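Local coordinates for phosphotriesterase homology protein (Escherichia coli, PDB 4LEF) that hydrolyses phosphorylated glyceryl acetates, and also aromatic acetates and propionates, with two zinc ions bound per subunit, at residues D4-T9 with G47-I52; Y33-Q38 with S248-N253; Y84-F89 with P135-V140; E104-I109 with H148-R153. All coordinates share one frame; numbering follows the deposited sequence.

How the interactions relate
All four contacts belong to one phosphotriesterase-family barrel with two bound zinc ions. Interaction 1 pairs strands 8-13 and 48-53 and includes two residues of a glucose pocket, Y8 and G47. Interaction 2 joins helix 33-45, which directly precedes strand 48-53, to a loop after strand 238-240; its centre lies about 19 Å from that of interaction 1. Interaction 3 borders the active site: Q85 comes within about 6 Å of a zinc ion, side chain to metal, and Y84 binds phosphate. Interaction 4 includes glucose-binding H148 and N149. Interactions 3 and 4 share helix 135-151. Their centres are about 18 Å apart, and they touch where M105 packs on V140.

Interaction 1 (D4-T9 with G47-I52)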
loop_
_atom_site.group_PDB
_atom_site.type_symbol
_atom_site.label_atom_id
_atom_site.label_comp_id
_atom_site.label_asym_id
_atom_site.label_seq_id
_atom_site.Cartn_x
_atom_site.Cartn_y
_atom_site.Cartn_z
ATOM N N ASP A 4 -11.040 10.514 -5.473
ATOM C CA ASP A 4 -11.566 11.832 -5.100
ATOM C C ASP A 4 -10.487 12.609 -4.332
ATOM O O ASP A 4 -10.247 12.341 -3.156
ATOM C CB ASP A 4 -12.823 11.659 -4.230
ATOM C CG ASP A 4 -13.414 12.973 -3.770
ATOM O OD1 ASP A 4 -12.823 14.032 -4.062
ATOM O OD2 ASP A 4 -14.482 12.952 -3.105
ATOM N N PRO A 5 -9.835 13.579 -5.000
ATOM C CA PRO A 5 -8.713 14.288 -4.377
ATOM C C PRO A 5 -9.132 15.222 -3.240
ATOM O O PRO A 5 -8.263 15.729 -2.528
ATOM C CB PRO A 5 -8.107 15.087 -5.544
ATOM C CG PRO A 5 -9.247 15.300 -6.493
ATOM C CD PRO A 5 -10.112 14.063 -6.367
ATOM N N THR A 6 -10.430 15.432 -3.051
ATOM C CA THR A 6 -10.879 16.268 -1.942
ATOM C C THR A 6 -10.923 15.496 -0.630
ATOM O O THR A 6 -10.995 16.095 0.443
ATOM C CB THR A 6 -12.271 16.923 -2.189
ATOM O OG1 THR A 6 -13.280 15.906 -2.297
ATOM C CG2 THR A 6 -12.260 17.792 -3.447
ATOM N N GLY A 7 -10.872 14.166 -0.715
ATOM C CA GLY A 7 -10.995 13.344 0.472
ATOM C C GLY A 7 -9.662 12.841 1.000
ATOM O O GLY A 7 -8.632 12.908 0.314
ATOM N N TYR A 8 -9.682 12.339 2.229
ATOM C CA TYR A 8 -8.531 11.628 2.765
ATOM C C TYR A 8 -8.370 10.285 2.073
ATOM O O TYR A 8 -9.343 9.718 1.573
ATOM C CB TYR A 8 -8.687 11.386 4.256
ATOM C CG TYR A 8 -8.352 12.562 5.148
ATOM C CD1 TYR A 8 -7.893 13.771 4.626
ATOM C CD2 TYR A 8 -8.479 12.452 6.519
ATOM C CE1 TYR A 8 -7.576 14.844 5.474
ATOM C CE2 TYR A 8 -8.173 13.506 7.358
ATOM C CZ TYR A 8 -7.714 14.687 6.839
ATOM O OH TYR A 8 -7.425 15.712 7.712
ATOM N N THR A 9 -7.139 9.778 2.080
ATOM C CA THR A 9 -6.798 8.539 1.417
ATOM C C THR A 9 -5.959 7.679 2.331
ATOM O O THR A 9 -5.028 8.164 2.966
ATOM C CB THR A 9 -5.953 8.806 0.154
ATOM O OG1 THR A 9 -6.727 9.549 -0.794
ATOM C CG2 THR A 9 -5.455 7.483 -0.489
ATOM N N GLY A 47 -14.193 11.316 6.693
ATOM C CA GLY A 47 -13.598 12.082 5.615
ATOM C C GLY A 47 -12.648 11.308 4.703
ATOM O O GLY A 47 -12.066 11.888 3.789
ATOM N N VAL A 48 -12.500 10.011 4.954
ATOM C CA VAL A 48 -11.713 9.155 4.061
ATOM C C VAL A 48 -12.575 8.673 2.912
ATOM O O VAL A 48 -13.571 7.966 3.130
ATOM C CB VAL A 48 -11.141 7.923 4.809
ATOM C CG1 VAL A 48 -10.574 6.910 3.827
ATOM C CG2 VAL A 48 -10.068 8.344 5.772
ATOM N N ARG A 49 -12.203 9.044 1.687
ATOM C CA ARG A 49 -12.995 8.642 0.528
ATOM C C ARG A 49 -12.247 7.789 -0.486
ATOM O O ARG A 49 -12.844 7.329 -1.458
ATOM C CB ARG A 49 -13.625 9.855 -0.160
ATOM C CG ARG A 49 -14.692 10.511 0.703
ATOM C CD ARG A 49 -15.482 11.584 -0.052
ATOM N NE ARG A 49 -14.772 12.849 -0.262
ATOM C CZ ARG A 49 -14.530 13.750 0.695
ATOM N NH1 ARG A 49 -14.881 13.508 1.954
ATOM N NH2 ARG A 49 -13.922 14.896 0.394
ATOM N N ASN A 50 -10.958 7.563 -0.250
ATOM C CA ASN A 50 -10.158 6.746 -1.151
ATOM C C ASN A 50 -9.375 5.703 -0.374
ATOM O O ASN A 50 -8.816 5.980 0.686
ATOM C CB ASN A 50 -9.175 7.605 -1.973
ATOM C CG ASN A 50 -9.837 8.821 -2.596
ATOM O OD1 ASN A 50 -10.693 8.702 -3.477
ATOM N ND2 ASN A 50 -9.434 10.008 -2.147
ATOM N N VAL A 51 -9.341 4.493 -0.911
ATOM C CA VAL A 51 -8.531 3.429 -0.329
ATOM C C VAL A 51 -7.743 2.795 -1.460
ATOM O O VAL A 51 -8.319 2.410 -2.480
ATOM C CB VAL A 51 -9.422 2.360 0.343
ATOM C CG1 VAL A 51 -8.623 1.112 0.618
ATOM C CG2 VAL A 51 -10.013 2.920 1.624
ATOM N N ILE A 52 -6.425 2.713 -1.303
ATOM C CA ILE A 52 -5.605 2.139 -2.353
ATOM C C ILE A 52 -5.411 0.687 -1.971
ATOM O O ILE A 52 -4.783 0.389 -0.966
ATOM C CB ILE A 52 -4.234 2.857 -2.499
ATOM C CG1 ILE A 52 -4.397 4.382 -2.461
ATOM C CG2 ILE A 52 -3.532 2.445 -3.793
ATOM C CD1 ILE A 52 -5.376 4.946 -3.508
#
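N50 reaches from one strand into the turn that leads to the other, and it meets D4 and T9. Its CB lies 3.3 Å from T9 OG1. N50 chi1 of -48° sets CG beside the backbone N, and the amide then faces the backbone of D4. OD1 accepts from D4 N at 2.7 Å in an almost straight bond (178°). ND2 gives one hydrogen to D4 O, also at 2.7 Å, coming from above the carbonyl plane. Its second bond goes to T9 OG1 at 3.1 Å. G7 N reaches D4 O from the opposite face, closing the type I turn D4-G7. With an alanine here, D4 N and D4 O would probably lose their amide partner and T9 OG1 a donor, leaving R49 to tie the turn to the strand.

The strands run parallel, as neighbours do in a TIM barrel. A beta bulge shifts the register between Y8 and T9: Y8 O accepts from both R49 N and N50 N.

R49 holds the side chains of the turn, where N50 holds its backbone. NE makes a salt bridge to D4 OD2 at 2.9 Å, approaching that oxygen from above the carboxylate plane. NH2 bonds T6 OG1 at 2.9 Å, in the guanidinium plane. G7 CA lies over one face of the guanidinium, toward its rim. Y8 N bonds G47 O, and the Y8 hydroxyl bonds D280, a glucose-binding residue.

Interaction 2 (Y33-Q38 with S248-N253); sequences YAFICQ and SHLKAN
N253 ND2 is gripped by two acceptors, Q32 OE1 and R247 O. The other end of this amide turns to the facing helix, where N253 OD1 lies 4.2 Å from F35 CE2. Amide and ring planes stand nearly at right angles, 79° apart.

The F35 ring carries most of the contact. A252 CB sits over the centre of one face, 3.5 Å from the ring centroid and 8° off the ring normal. This is a CH-pi contact, and the methyl is almost equally far from all six ring carbons. F35 chi1 of -61° places CG beside its backbone N and carries the ring to the loop. L250 CD1 comes in at the ring edge, near the ring plane, and is 4.2 Å from F35 CB.

The contact ties helix 33-45 of the barrel to the loop after strand 238-240, which also carries the zinc ligand D243. Residues 251-252 form a short 3-10 turn, and N253 N bonds L250 O at 2.9 Å.

Deeper in, L250 CD1 also touches I36 CG1 at 4.2 Å. K251 NZ makes salt bridges to D42 of the same helix and to D259.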
loop_
_atom_site.group_PDB
_atom_site.type_symbol
_atom_site.label_atom_id
_atom_site.label_comp_id
_atom_site.label_asym_id
_atom_site.label_seq_id
_atom_site.Cartn_x
_atom_site.Cartn_y
_atom_site.Cartn_z
ATOM N N TYR A 33 -17.399 -9.530 3.805
ATOM C CA TYR A 33 -17.997 -8.415 3.080
ATOM C C TYR A 33 -18.847 -7.467 3.927
ATOM O O TYR A 33 -18.669 -6.255 3.843
ATOM C CB TYR A 33 -18.828 -8.955 1.915
ATOM C CG TYR A 33 -19.530 -7.894 1.094
ATOM C CD1 TYR A 33 -18.868 -7.216 0.063
ATOM C CD2 TYR A 33 -20.868 -7.585 1.330
ATOM C CE1 TYR A 33 -19.528 -6.239 -0.695
ATOM C CE2 TYR A 33 -21.530 -6.618 0.584
ATOM C CZ TYR A 33 -20.856 -5.955 -0.426
ATOM O OH TYR A 33 -21.535 -5.011 -1.161
ATOM N N ALA A 34 -19.789 -7.997 4.705
ATOM C CA ALA A 34 -20.660 -7.126 5.493
ATOM C C ALA A 34 -19.868 -6.272 6.490
ATOM O O ALA A 34 -20.135 -5.074 6.650
ATOM C CB ALA A 34 -21.729 -7.933 6.207
ATOM N N PHE A 35 -18.899 -6.894 7.163
ATOM C CA PHE A 35 -18.043 -6.173 8.107
ATOM C C PHE A 35 -17.216 -5.110 7.389
ATOM O O PHE A 35 -17.042 -3.992 7.880
ATOM C CB PHE A 35 -17.093 -7.143 8.816
ATOM C CG PHE A 35 -17.796 -8.209 9.632
ATOM C CD1 PHE A 35 -19.126 -8.071 10.001
ATOM C CD2 PHE A 35 -17.108 -9.349 10.042
ATOM C CE1 PHE A 35 -19.761 -9.048 10.753
ATOM C CE2 PHE A 35 -17.735 -10.329 10.791
ATOM C CZ PHE A 35 -19.065 -10.180 11.148
ATOM N N ILE A 36 -16.669 -5.468 6.235
ATOM C CA ILE A 36 -15.783 -4.542 5.525
ATOM C C ILE A 36 -16.572 -3.356 4.961
ATOM O O ILE A 36 -16.075 -2.224 4.944
ATOM C CB ILE A 36 -14.950 -5.283 4.452
ATOM C CG1 ILE A 36 -13.901 -6.145 5.154
ATOM C CG2 ILE A 36 -14.251 -4.304 3.511
ATOM C CD1 ILE A 36 -13.378 -7.288 4.329
ATOM N N CYS A 37 -17.811 -3.594 4.532
ATOM C CA CYS A 37 -18.668 -2.474 4.101
ATOM C C CYS A 37 -18.902 -1.473 5.221
ATOM O O CYS A 37 -18.829 -0.259 5.000
ATOM C CB CYS A 37 -20.010 -2.956 3.554
ATOM S SG CYS A 37 -19.884 -3.692 1.909
ATOM N N GLN A 38 -19.187 -1.983 6.416
ATOM C CA GLN A 38 -19.387 -1.125 7.584
ATOM C C GLN A 38 -18.100 -0.346 7.891
ATOM O O GLN A 38 -18.149 0.858 8.173
ATOM C CB GLN A 38 -19.818 -1.960 8.798
ATOM C CG GLN A 38 -20.043 -1.136 10.059
ATOM C CD GLN A 38 -21.232 -0.205 9.921
ATOM O OE1 GLN A 38 -22.372 -0.657 9.851
ATOM N NE2 GLN A 38 -20.971 1.103 9.857
ATOM N N SER A 248 -8.805 -10.652 12.209
ATOM C CA SER A 248 -8.685 -10.200 13.590
ATOM C C SER A 248 -8.476 -8.692 13.693
ATOM O O SER A 248 -8.527 -8.133 14.792
ATOM C CB SER A 248 -7.552 -10.937 14.311
ATOM O OG SER A 248 -6.352 -10.824 13.560
ATOM N N HIS A 249 -8.238 -8.041 12.555
ATOM C CA HIS A 249 -8.032 -6.600 12.529
ATOM C C HIS A 249 -9.360 -5.858 12.484
ATOM O O HIS A 249 -9.421 -4.667 12.796
ATOM C CB HIS A 249 -7.208 -6.194 11.311
ATOM C CG HIS A 249 -5.787 -6.656 11.360
ATOM N ND1 HIS A 249 -5.033 -6.859 10.224
ATOM C CD2 HIS A 249 -4.986 -6.966 12.406
ATOM C CE1 HIS A 249 -3.823 -7.269 10.568
ATOM N NE2 HIS A 249 -3.768 -7.342 11.886
ATOM N N LEU A 250 -10.416 -6.550 12.070
ATOM C CA LEU A 250 -11.731 -5.911 11.948
ATOM C C LEU A 250 -12.407 -5.702 13.309
ATOM O O LEU A 250 -12.333 -6.559 14.206
ATOM C CB LEU A 250 -12.638 -6.729 11.023
ATOM C CG LEU A 250 -12.065 -7.027 9.634
ATOM C CD1 LEU A 250 -13.011 -7.945 8.866
ATOM C CD2 LEU A 250 -11.751 -5.729 8.835
ATOM N N LYS A 251 -13.080 -4.564 13.461
ATOM C CA LYS A 251 -13.801 -4.253 14.697
ATOM C C LYS A 251 -14.870 -5.296 15.035
ATOM O O LYS A 251 -15.105 -5.605 16.207
ATOM C CB LYS A 251 -14.423 -2.840 14.623
ATOM C CG LYS A 251 -13.381 -1.704 14.554
ATOM C CD LYS A 251 -14.041 -0.314 14.670
ATOM C CE LYS A 251 -14.542 0.161 13.316
ATOM N NZ LYS A 251 -14.903 1.598 13.313
ATOM N N ALA A 252 -15.512 -5.857 14.014
ATOM C CA ALA A 252 -16.539 -6.875 14.266
ATOM C C ALA A 252 -15.938 -8.125 14.905
ATOM O O ALA A 252 -16.636 -8.889 15.547
ATOM C CB ALA A 252 -17.289 -7.228 12.990
ATOM N N ASN A 253 -14.636 -8.321 14.726
ATOM C CA ASN A 253 -13.928 -9.437 15.346
ATOM C C ASN A 253 -13.115 -9.014 16.572
ATOM O O ASN A 253 -12.293 -9.775 17.091
ATOM C CB ASN A 253 -13.044 -10.119 14.303
ATOM C CG ASN A 253 -13.862 -10.797 13.222
ATOM O OD1 ASN A 253 -14.802 -11.551 13.514
ATOM N ND2 ASN A 253 -13.551 -10.497 11.975
#

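Interaction 3 (Y84-F89 with P135-V140). With PO4 (phosphate ion), chain K.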
loop_
_atom_site.group_PDB
_atom_site.type_symbol
_atom_site.label_atom_id
_atom_site.label_comp_id
_atom_site.label_asym_id
_atom_site.label_seq_id
_atom_site.Cartn_x
_atom_site.Cartn_y
_atom_site.Cartn_z
ATOM N N TYR A 84 3.705 -10.381 -5.709
ATOM C CA TYR A 84 3.922 -9.989 -4.318
ATOM C C TYR A 84 5.389 -10.098 -3.862
ATOM O O TYR A 84 6.099 -9.092 -3.803
ATOM C CB TYR A 84 2.968 -10.808 -3.431
ATOM C CG TYR A 84 2.963 -10.494 -1.953
ATOM C CD1 TYR A 84 3.265 -9.224 -1.472
ATOM C CD2 TYR A 84 2.651 -11.492 -1.031
ATOM C CE1 TYR A 84 3.255 -8.956 -0.089
ATOM C CE2 TYR A 84 2.644 -11.246 0.328
ATOM C CZ TYR A 84 2.942 -9.984 0.795
ATOM O OH TYR A 84 2.935 -9.786 2.158
ATOM N N GLN A 85 5.834 -11.296 -3.502
ATOM C CA GLN A 85 7.217 -11.489 -3.071
ATOM C C GLN A 85 7.592 -12.955 -3.254
ATOM O O GLN A 85 6.722 -13.785 -3.517
ATOM C CB GLN A 85 7.430 -11.031 -1.622
ATOM C CG GLN A 85 6.491 -11.672 -0.588
ATOM C CD GLN A 85 6.916 -11.380 0.848
ATOM O OE1 GLN A 85 8.023 -11.727 1.249
ATOM N NE2 GLN A 85 6.042 -10.722 1.620
ATOM N N ASP A 86 8.877 -13.270 -3.126
ATOM C CA ASP A 86 9.408 -14.557 -3.596
ATOM C C ASP A 86 8.681 -15.788 -3.060
ATOM O O ASP A 86 8.348 -16.694 -3.815
ATOM C CB ASP A 86 10.909 -14.663 -3.287
ATOM C CG ASP A 86 11.619 -15.665 -4.181
ATOM O OD1 ASP A 86 11.954 -15.308 -5.331
ATOM O OD2 ASP A 86 11.853 -16.808 -3.732
ATOM N N ALA A 87 8.438 -15.814 -1.757
ATOM C CA ALA A 87 7.840 -16.985 -1.104
ATOM C C ALA A 87 6.385 -17.220 -1.519
ATOM O O ALA A 87 5.793 -18.239 -1.178
ATOM C CB ALA A 87 7.905 -16.812 0.393
ATOM N N PHE A 88 5.810 -16.266 -2.242
ATOM C CA PHE A 88 4.396 -16.291 -2.564
ATOM C C PHE A 88 4.123 -16.354 -4.072
ATOM O O PHE A 88 2.966 -16.468 -4.476
ATOM C CB PHE A 88 3.702 -15.052 -1.966
ATOM C CG PHE A 88 3.650 -15.039 -0.450
ATOM C CD1 PHE A 88 4.742 -14.627 0.301
ATOM C CD2 PHE A 88 2.496 -15.416 0.220
ATOM C CE1 PHE A 88 4.694 -14.610 1.686
ATOM C CE2 PHE A 88 2.443 -15.402 1.616
ATOM C CZ PHE A 88 3.547 -15.005 2.345
ATOM N N PHE A 89 5.166 -16.275 -4.905
ATOM C CA PHE A 89 4.958 -16.258 -6.358
ATOM C C PHE A 89 4.434 -17.600 -6.858
ATOM O O PHE A 89 4.889 -18.652 -6.405
ATOM C CB PHE A 89 6.264 -16.008 -7.136
ATOM C CG PHE A 89 6.872 -14.643 -6.953
ATOM C CD1 PHE A 89 6.098 -13.532 -6.708
ATOM C CD2 PHE A 89 8.248 -14.487 -7.064
ATOM C CE1 PHE A 89 6.677 -12.283 -6.547
ATOM C CE2 PHE A 89 8.840 -13.254 -6.908
ATOM C CZ PHE A 89 8.051 -12.139 -6.653
ATOM N N PRO A 135 16.284 -13.278 -7.293
ATOM C CA PRO A 135 16.219 -13.152 -8.756
ATOM C C PRO A 135 14.788 -12.984 -9.311
ATOM O O PRO A 135 14.607 -12.224 -10.254
ATOM C CB PRO A 135 16.846 -14.460 -9.251
ATOM C CG PRO A 135 17.772 -14.864 -8.153
ATOM C CD PRO A 135 17.080 -14.448 -6.873
ATOM N N LEU A 136 13.789 -13.655 -8.749
ATOM C CA LEU A 136 12.441 -13.490 -9.292
ATOM C C LEU A 136 11.824 -12.153 -8.883
ATOM O O LEU A 136 11.027 -11.584 -9.624
ATOM C CB LEU A 136 11.523 -14.662 -8.935
ATOM C CG LEU A 136 11.969 -16.000 -9.538
ATOM C CD1 LEU A 136 11.047 -17.109 -9.095
ATOM C CD2 LEU A 136 12.030 -15.929 -11.055
ATOM N N GLU A 137 12.188 -11.649 -7.710
ATOM C CA GLU A 137 11.732 -10.311 -7.313
ATOM C C GLU A 137 12.335 -9.258 -8.239
ATOM O O GLU A 137 11.650 -8.333 -8.633
ATOM C CB GLU A 137 12.095 -10.009 -5.859
ATOM C CG GLU A 137 11.175 -10.700 -4.861
ATOM C CD GLU A 137 11.814 -10.895 -3.494
ATOM O OE1 GLU A 137 12.933 -10.375 -3.254
ATOM O OE2 GLU A 137 11.174 -11.566 -2.652
ATOM N N GLU A 138 13.610 -9.410 -8.603
ATOM C CA GLU A 138 14.213 -8.449 -9.526
ATOM C C GLU A 138 13.438 -8.433 -10.844
ATOM O O GLU A 138 13.149 -7.376 -11.408
ATOM C CB GLU A 138 15.685 -8.783 -9.801
ATOM C CG GLU A 138 16.396 -7.638 -10.503
ATOM C CD GLU A 138 17.534 -8.076 -11.398
ATOM O OE1 GLU A 138 17.460 -9.182 -11.988
ATOM O OE2 GLU A 138 18.505 -7.296 -11.521
ATOM N N LYS A 139 13.110 -9.627 -11.314
ATOM C CA LYS A 139 12.378 -9.831 -12.556
ATOM C C LYS A 139 11.016 -9.145 -12.517
ATOM O O LYS A 139 10.612 -8.513 -13.498
ATOM C CB LYS A 139 12.216 -11.333 -12.799
ATOM C CG LYS A 139 11.552 -11.742 -14.110
ATOM C CD LYS A 139 11.558 -13.271 -14.199
ATOM C CE LYS A 139 11.029 -13.787 -15.521
ATOM N NZ LYS A 139 10.937 -15.280 -15.517
ATOM N N VAL A 140 10.307 -9.279 -11.394
ATOM C CA VAL A 140 9.012 -8.618 -11.213
ATOM C C VAL A 140 9.170 -7.101 -11.227
ATOM O O VAL A 140 8.364 -6.395 -11.835
ATOM C CB VAL A 140 8.282 -9.082 -9.909
ATOM C CG1 VAL A 140 7.113 -8.137 -9.534
ATOM C CG2 VAL A 140 7.788 -10.505 -10.086
HETATM P P PO4 K . 1.357 -7.200 3.759
HETATM O O1 PO4 K . 0.919 -5.778 3.578
HETATM O O2 PO4 K . 0.341 -8.227 3.312
HETATM O O3 PO4 K . 2.621 -7.420 2.943
HETATM O O4 PO4 K . 1.631 -7.364 5.219
HETATM O O HOH W 1 13.861 -16.075 -6.859
#
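One direct hydrogen bond joins the two segments: D86 N gives to E137 OE2 at 2.9 Å, on the anti lone pair of that oxygen. E137 chi1 of -77° sets CG beside its backbone N, and the extended chain carries the carboxylate to D86 N. E137 OE2 also bonds S129 OG, and its OE1 takes T134 N, so both carboxylate oxygens are held. A leucine in its place would probably leave D86 N, S129 OG and T134 N without their acceptor.

A water bridges the segments: it donates to D86 OD1 at 2.6 Å and accepts from L136 N at 3.1 Å. T134 OG1 also bonds D86 OD1.

The apolar contacts centre on F89. Its CE2 meets L136 CB at 3.6 Å and its CZ meets V140 CG2 at 3.8 Å. Q85 O and D86 CA lie over one face of the ring, toward its rim.

A phosphate ion, probably from the crystallisation liquor, accepts from Y84 OH through O3 at 2.5 Å. The Y84 ring also meets H158, a zinc ligand, edge to face. The segment 84-89 is a loop after strand 76-81 of the TIM barrel, held on helix 135-151 at one side and bordering the dizinc active site at the other.

Interaction 4 (E104-I109 with H148-R153)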
loop_
_atom_site.group_PDB
_atom_site.type_symbol
_atom_site.label_atom_id
_atom_site.label_comp_id
_atom_site.label_asym_id
_atom_site.label_seq_id
_atom_site.Cartn_x
_atom_site.Cartn_y
_atom_site.Cartn_z
ATOM N N GLU A 104 1.048 -8.625 -18.771
ATOM C CA GLU A 104 -0.055 -8.980 -17.864
ATOM C C GLU A 104 -0.499 -7.786 -17.020
ATOM O O GLU A 104 -1.691 -7.509 -16.888
ATOM C CB GLU A 104 0.338 -10.142 -16.952
ATOM C CG GLU A 104 -0.729 -10.505 -15.929
ATOM C CD GLU A 104 -0.249 -11.553 -14.937
ATOM O OE1 GLU A 104 0.887 -12.050 -15.108
ATOM O OE2 GLU A 104 -1.010 -11.884 -13.999
ATOM N N MET A 105 0.463 -7.067 -16.457
ATOM C CA MET A 105 0.145 -5.890 -15.654
ATOM C C MET A 105 -0.462 -4.772 -16.496
ATOM O O MET A 105 -1.417 -4.132 -16.067
ATOM C CB MET A 105 1.387 -5.388 -14.926
ATOM C CG MET A 105 1.896 -6.364 -13.894
ATOM S SD MET A 105 3.276 -5.701 -12.962
ATOM C CE MET A 105 4.647 -6.410 -13.850
ATOM N N VAL A 106 0.101 -4.544 -17.684
ATOM C CA VAL A 106 -0.458 -3.586 -18.638
ATOM C C VAL A 106 -1.918 -3.902 -18.953
ATOM O O VAL A 106 -2.776 -3.017 -18.930
ATOM C CB VAL A 106 0.320 -3.575 -19.968
ATOM C CG1 VAL A 106 -0.382 -2.690 -20.982
ATOM C CG2 VAL A 106 1.759 -3.105 -19.763
ATOM N N ASP A 107 -2.204 -5.163 -19.260
ATOM C CA ASP A 107 -3.577 -5.536 -19.588
ATOM C C ASP A 107 -4.520 -5.344 -18.397
ATOM O O ASP A 107 -5.666 -4.949 -18.574
ATOM C CB ASP A 107 -3.664 -6.969 -20.117
ATOM C CG ASP A 107 -2.998 -7.134 -21.471
ATOM O OD1 ASP A 107 -2.804 -6.120 -22.168
ATOM O OD2 ASP A 107 -2.675 -8.283 -21.832
ATOM N N GLU A 108 -4.037 -5.610 -17.186
ATOM C CA GLU A 108 -4.869 -5.425 -15.996
ATOM C C GLU A 108 -5.168 -3.940 -15.771
ATOM O O GLU A 108 -6.229 -3.585 -15.252
ATOM C CB GLU A 108 -4.243 -6.090 -14.756
ATOM C CG GLU A 108 -4.350 -7.621 -14.787
ATOM C CD GLU A 108 -4.220 -8.302 -13.425
ATOM O OE1 GLU A 108 -3.589 -7.741 -12.501
ATOM O OE2 GLU A 108 -4.759 -9.427 -13.281
ATOM N N ILE A 109 -4.244 -3.079 -16.187
ATOM C CA ILE A 109 -4.442 -1.629 -16.086
ATOM C C ILE A 109 -5.347 -1.115 -17.209
ATOM O O ILE A 109 -6.231 -0.304 -16.972
ATOM C CB ILE A 109 -3.091 -0.882 -16.149
ATOM C CG1 ILE A 109 -2.277 -1.153 -14.878
ATOM C CG2 ILE A 109 -3.303 0.614 -16.359
ATOM C CD1 ILE A 109 -0.808 -0.736 -15.004
ATOM N N HIS A 148 5.021 0.405 -15.997
ATOM C CA HIS A 148 4.897 1.804 -15.605
ATOM C C HIS A 148 5.208 2.695 -16.795
ATOM O O HIS A 148 4.543 3.704 -17.041
ATOM C CB HIS A 148 5.868 2.144 -14.484
ATOM C CG HIS A 148 6.123 3.614 -14.354
ATOM N ND1 HIS A 148 5.226 4.473 -13.755
ATOM C CD2 HIS A 148 7.153 4.381 -14.782
ATOM C CE1 HIS A 148 5.701 5.705 -13.805
ATOM N NE2 HIS A 148 6.868 5.678 -14.423
ATOM N N ASN A 149 6.236 2.318 -17.535
ATOM C CA ASN A 149 6.635 3.084 -18.694
ATOM C C ASN A 149 5.571 3.076 -19.782
ATOM O O ASN A 149 5.370 4.079 -20.452
ATOM C CB ASN A 149 7.992 2.607 -19.210
ATOM C CG ASN A 149 9.143 3.196 -18.410
ATOM O OD1 ASN A 149 9.863 2.482 -17.706
ATOM N ND2 ASN A 149 9.306 4.516 -18.499
ATOM N N GLN A 150 4.857 1.964 -19.928
ATOM C CA GLN A 150 3.811 1.879 -20.946
ATOM C C GLN A 150 2.505 2.576 -20.538
ATOM O O GLN A 150 1.766 3.061 -21.401
ATOM C CB GLN A 150 3.539 0.425 -21.341
ATOM C CG GLN A 150 4.787 -0.306 -21.814
ATOM C CD GLN A 150 4.494 -1.426 -22.790
ATOM O OE1 GLN A 150 4.299 -2.579 -22.399
ATOM N NE2 GLN A 150 4.476 -1.094 -24.078
ATOM N N THR A 151 2.229 2.643 -19.238
ATOM C CA THR A 151 0.922 3.094 -18.767
ATOM C C THR A 151 0.932 4.386 -17.950
ATOM O O THR A 151 -0.112 5.034 -17.798
ATOM C CB THR A 151 0.242 2.024 -17.887
ATOM O OG1 THR A 151 0.968 1.889 -16.662
ATOM C CG2 THR A 151 0.169 0.682 -18.602
ATOM N N GLY A 152 2.089 4.749 -17.403
ATOM C CA GLY A 152 2.186 5.908 -16.527
ATOM C C GLY A 152 1.684 5.709 -15.100
ATOM O O GLY A 152 1.755 6.619 -14.270
ATOM N N ARG A 153 1.171 4.524 -14.784
ATOM C CA ARG A 153 0.673 4.301 -13.437
ATOM C C ARG A 153 1.820 4.150 -12.441
ATOM O O ARG A 153 2.865 3.573 -12.769
ATOM C CB ARG A 153 -0.268 3.089 -13.388
ATOM C CG ARG A 153 -1.406 3.137 -14.418
ATOM C CD ARG A 153 -2.089 4.505 -14.445
ATOM N NE ARG A 153 -2.578 4.897 -13.129
ATOM C CZ ARG A 153 -2.574 6.144 -12.661
ATOM N NH1 ARG A 153 -2.093 7.139 -13.396
ATOM N NH2 ARG A 153 -3.046 6.396 -11.446
#
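The helix segment 104-109 runs beside the end of helix 135-151, with V106 and T151 closest at 6.8 Å between CA atoms. That helix ends at T151; G152, with positive phi, is the first residue beyond it.

The side chains meet mostly through carbon. I109 and T151 reach toward each other, tip to tip, and I109 CD1 comes 3.6 Å from T151 OG1. This hydroxyl has its polar partners elsewhere. It accepts from R153 N at 3.2 Å and 169°, which makes an ST turn, and it is also bonded to A147 O. T151 chi1 of 68° sets OG1 between the backbone N and the carbonyl carbon, from where it can serve both. T151 CG2 lies 4.2 Å from V106 CG1.

I109 CG2 packs on R153 CG at 3.7 Å. The arginine chain bends at chi2 and chi3, and its NE bonds G121 O. At the outer end, Q150 OE1 lies 3.7 Å from V106 CG2, the two side chains crossing at about a right angle. ND1 of H148, a glucose-binding residue, bonds R153 O at 2.7 Å and so ties the last helical turn to the chain leaving it.

Helices 98-110 and 135-151 lie side by side on the barrel. Between them M105 packs on A143 and A147, and both M105 and I109 rest on T81 of strand 76-81 and I123 of strand 123-127.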